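Local structure of beta-hexosaminidase LpqI (Mycobacterium tuberculosis H37Rv, 6GFV) at residues L26-R31 / V300-V305. The protein cleaves the terminal beta-1,4-linked N-acetylglucosamine from peptidoglycan fragments, a step in peptidoglycan recycling. Sequence-based numbering, arbitrary orientation.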
ATOM      1  N   LEU A  26       4.068  -1.177 -10.541  1.00 13.57           N
ATOM      2  CA  LEU A  26       3.526   0.169 -10.474  1.00 13.33           C
ATOM      3  C   LEU A  26       2.017   0.177 -10.233  1.00 12.90           C
ATOM      4  O   LEU A  26       1.280  -0.569 -10.873  1.00 13.14           O
ATOM      5  CB  LEU A  26       3.837   0.933 -11.765  1.00 19.06           C
ATOM      6  CG  LEU A  26       5.234   0.866 -12.378  1.00 14.84           C
ATOM      7  CD1 LEU A  26       5.234   1.649 -13.655  1.00 15.64           C
ATOM      8  CD2 LEU A  26       6.301   1.402 -11.440  1.00 14.58           C
ATOM      9  N   VAL A  27       1.568   1.023  -9.312  1.00 13.83           N
ATOM     10  CA  VAL A  27       0.140   1.227  -9.047  1.00 12.05           C
ATOM     11  C   VAL A  27      -0.199   2.722  -9.119  1.00 18.16           C
ATOM     12  O   VAL A  27       0.344   3.515  -8.359  1.00 11.94           O
ATOM     13  CB  VAL A  27      -0.272   0.669  -7.664  1.00 11.43           C
ATOM     14  CG1 VAL A  27      -1.693   1.095  -7.320  1.00 11.20           C
ATOM     15  CG2 VAL A  27      -0.154  -0.852  -7.639  1.00 11.48           C
ATOM     16  N   VAL A  28      -1.072   3.110 -10.049  1.00 12.43           N
ATOM     17  CA  VAL A  28      -1.318   4.526 -10.296  1.00 12.68           C
ATOM     18  C   VAL A  28      -2.773   4.987 -10.177  1.00 12.55           C
ATOM     19  O   VAL A  28      -3.715   4.299 -10.587  1.00 12.53           O
ATOM     20  CB  VAL A  28      -0.804   4.942 -11.693  1.00 13.43           C
ATOM     21  CG1 VAL A  28       0.719   4.832 -11.747  1.00 13.70           C
ATOM     22  CG2 VAL A  28      -1.449   4.120 -12.790  1.00 13.74           C
ATOM     23  N   GLY A  29      -2.939   6.173  -9.607  1.00 12.56           N
ATOM     24  CA  GLY A  29      -4.247   6.807  -9.511  1.00 12.60           C
ATOM     25  C   GLY A  29      -4.771   7.178 -10.886  1.00 13.13           C
ATOM     26  O   GLY A  29      -3.988   7.526 -11.774  1.00 13.62           O
ATOM     27  N   VAL A  30      -6.089   7.104 -11.062  1.00 13.11           N
ATOM     28  CA  VAL A  30      -6.725   7.361 -12.364  1.00 13.60           C
ATOM     29  C   VAL A  30      -7.867   8.374 -12.292  1.00 14.32           C
ATOM     30  O   VAL A  30      -8.552   8.478 -11.281  1.00 15.16           O
ATOM     31  CB  VAL A  30      -7.273   6.076 -12.985  1.00 13.52           C
ATOM     32  CG1 VAL A  30      -6.138   5.070 -13.232  1.00 17.68           C
ATOM     33  CG2 VAL A  30      -8.361   5.474 -12.100  1.00 13.07           C
ATOM     34  N   ARG A  31      -8.066   9.110 -13.382  1.00 14.40           N
ATOM     35  CA  ARG A  31      -9.090  10.154 -13.437  1.00 14.86           C
ATOM     36  C   ARG A  31     -10.494   9.591 -13.614  1.00 14.95           C
ATOM     37  O   ARG A  31     -11.421   9.990 -12.924  1.00 14.55           O
ATOM     38  CB  ARG A  31      -8.805  11.130 -14.580  1.00 20.55           C
ATOM     39  CG  ARG A  31      -7.735  12.148 -14.287  1.00 21.39           C
ATOM     40  CD  ARG A  31      -7.761  13.291 -15.290  1.00 24.41           C
ATOM     41  NE  ARG A  31      -7.473  12.848 -16.650  1.00 25.81           N
ATOM     42  CZ  ARG A  31      -6.243  12.689 -17.124  1.00 26.77           C
ATOM     43  NH1 ARG A  31      -5.208  12.925 -16.337  1.00 27.47           N
ATOM     44  NH2 ARG A  31      -6.043  12.287 -18.371  1.00 24.42           N
ATOM     45  N   VAL A 300      -0.378   8.938  -7.684  1.00 14.94           N
ATOM     46  CA  VAL A 300      -1.800   9.217  -7.918  1.00 18.21           C
ATOM     47  C   VAL A 300      -2.194   9.741  -9.295  1.00 15.57           C
ATOM     48  O   VAL A 300      -3.321  10.173  -9.474  1.00 15.74           O
ATOM     49  CB  VAL A 300      -2.334  10.224  -6.875  1.00 15.24           C
ATOM     50  CG1 VAL A 300      -2.148   9.680  -5.467  1.00 14.63           C
ATOM     51  CG2 VAL A 300      -1.667  11.595  -7.033  1.00 16.29           C
ATOM     52  N   THR A 301      -1.293   9.681 -10.266  1.00 15.96           N
ATOM     53  CA  THR A 301      -1.592  10.133 -11.626  1.00 16.65           C
ATOM     54  C   THR A 301      -0.953   9.195 -12.631  1.00 16.51           C
ATOM     55  O   THR A 301       0.033   8.532 -12.313  1.00 16.19           O
ATOM     56  CB  THR A 301      -1.067  11.565 -11.905  1.00 17.83           C
ATOM     57  OG1 THR A 301       0.307  11.642 -11.524  1.00 19.29           O
ATOM     58  CG2 THR A 301      -1.853  12.612 -11.144  1.00 18.19           C
ATOM     59  N   THR A 302      -1.480   9.172 -13.853  1.00 16.85           N
ATOM     60  CA  THR A 302      -0.985   8.254 -14.877  1.00 16.78           C
ATOM     61  C   THR A 302       0.072   8.846 -15.810  1.00 17.80           C
ATOM     62  O   THR A 302       0.807   8.113 -16.445  1.00 17.81           O
ATOM     63  CB  THR A 302      -2.132   7.732 -15.781  1.00 16.60           C
ATOM     64  OG1 THR A 302      -2.773   8.831 -16.436  1.00 17.45           O
ATOM     65  CG2 THR A 302      -3.152   6.970 -14.973  1.00 15.63           C
ATOM     66  N   LYS A 303       0.123  10.168 -15.922  1.00 18.73           N
ATOM     67  CA  LYS A 303       0.899  10.787 -16.999  1.00 22.31           C
ATOM     68  C   LYS A 303       2.398  10.489 -16.942  1.00 20.06           C
ATOM     69  O   LYS A 303       3.070  10.536 -17.959  1.00 20.81           O
ATOM     70  CB  LYS A 303       0.680  12.306 -17.015  1.00 20.93           C
ATOM     71  CG  LYS A 303       1.299  13.049 -15.854  1.00 21.10           C
ATOM     72  CD  LYS A 303       0.949  14.524 -15.892  1.00 25.73           C
ATOM     73  CE  LYS A 303       1.520  15.235 -14.685  1.00 23.63           C
ATOM     74  NZ  LYS A 303       0.816  14.844 -13.436  1.00 21.34           N
ATOM     75  N   GLU A 304       2.907  10.149 -15.761  1.00 19.42           N
ATOM     76  CA  GLU A 304       4.340   9.943 -15.587  1.00 22.38           C
ATOM     77  C   GLU A 304       4.822   8.561 -16.023  1.00 20.42           C
ATOM     78  O   GLU A 304       6.022   8.333 -16.108  1.00 20.52           O
ATOM     79  CB  GLU A 304       4.730  10.176 -14.128  1.00 19.29           C
ATOM     80  CG  GLU A 304       4.472  11.582 -13.625  1.00 19.95           C
ATOM     81  CD  GLU A 304       3.045  11.800 -13.162  1.00 19.47           C
ATOM     82  OE1 GLU A 304       2.204  10.911 -13.374  1.00 19.43           O
ATOM     83  OE2 GLU A 304       2.763  12.866 -12.585  1.00 20.63           O
ATOM     84  N   VAL A 305       3.891   7.662 -16.332  1.00 18.43           N
ATOM     85  CA  VAL A 305       4.222   6.254 -16.548  1.00 17.85           C
ATOM     86  C   VAL A 305       5.212   5.971 -17.683  1.00 18.62           C
ATOM     87  O   VAL A 305       6.157   5.219 -17.466  1.00 19.77           O
ATOM     88  CB  VAL A 305       2.947   5.407 -16.768  1.00 19.21           C
ATOM     89  CG1 VAL A 305       3.295   4.028 -17.285  1.00 17.93           C
ATOM     90  CG2 VAL A 305       2.166   5.291 -15.473  1.00 17.47           C
TER
HETATM   91  O   HOH W   1      -2.282  12.111 -15.403  1.00 16.23           O
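With CG1 anti to the carbonyl carbon (chi1 -66°), Val28 spreads its two methyls over the loop, CG1 toward Val305 and CG2 toward Thr302; a chi1 of 60° turns CG2 of Thr302 to Val28 CG2 and sends OG1 to Asp35 of helix 33-43, its hydrogen-bond partner. The Val28 and Thr302 side chains meet at about a right angle, CG2 to CG2 at 4.0 Å. The same Thr302 methyl lies 3.4 Å from Gly29 O and 3.9 Å from Val30 CG1, so one methyl touches three consecutive residues, Val28 to Val30. On the other branch, Val28 CG1 rests 4.0 Å from Val305 CG2, beside Trp299. The lack of a side chain on Gly29 lets the two backbones come together: its CA makes a CA-H...O contact of 3.5 Å with Val300 O. Beyond it the loop folds into a type I turn, Thr302 to Val305, that leads into helix 305-317. Thr301 OG1 donates to Glu304 OE1 (2.7 Å) on the syn side of the carboxylate, while Lys303 NZ forms a salt bridge with OE2; Trp299 NE1 also binds OE1. The contact lies just past the parallel pairing of strands 26-29 and 297-299, the first and last strands of the barrel, where the second turns off into the loop, at the closure of the TIM-barrel-like fold of family 3 glycosidases, with Val300 near the probable substrate-binding Asp80.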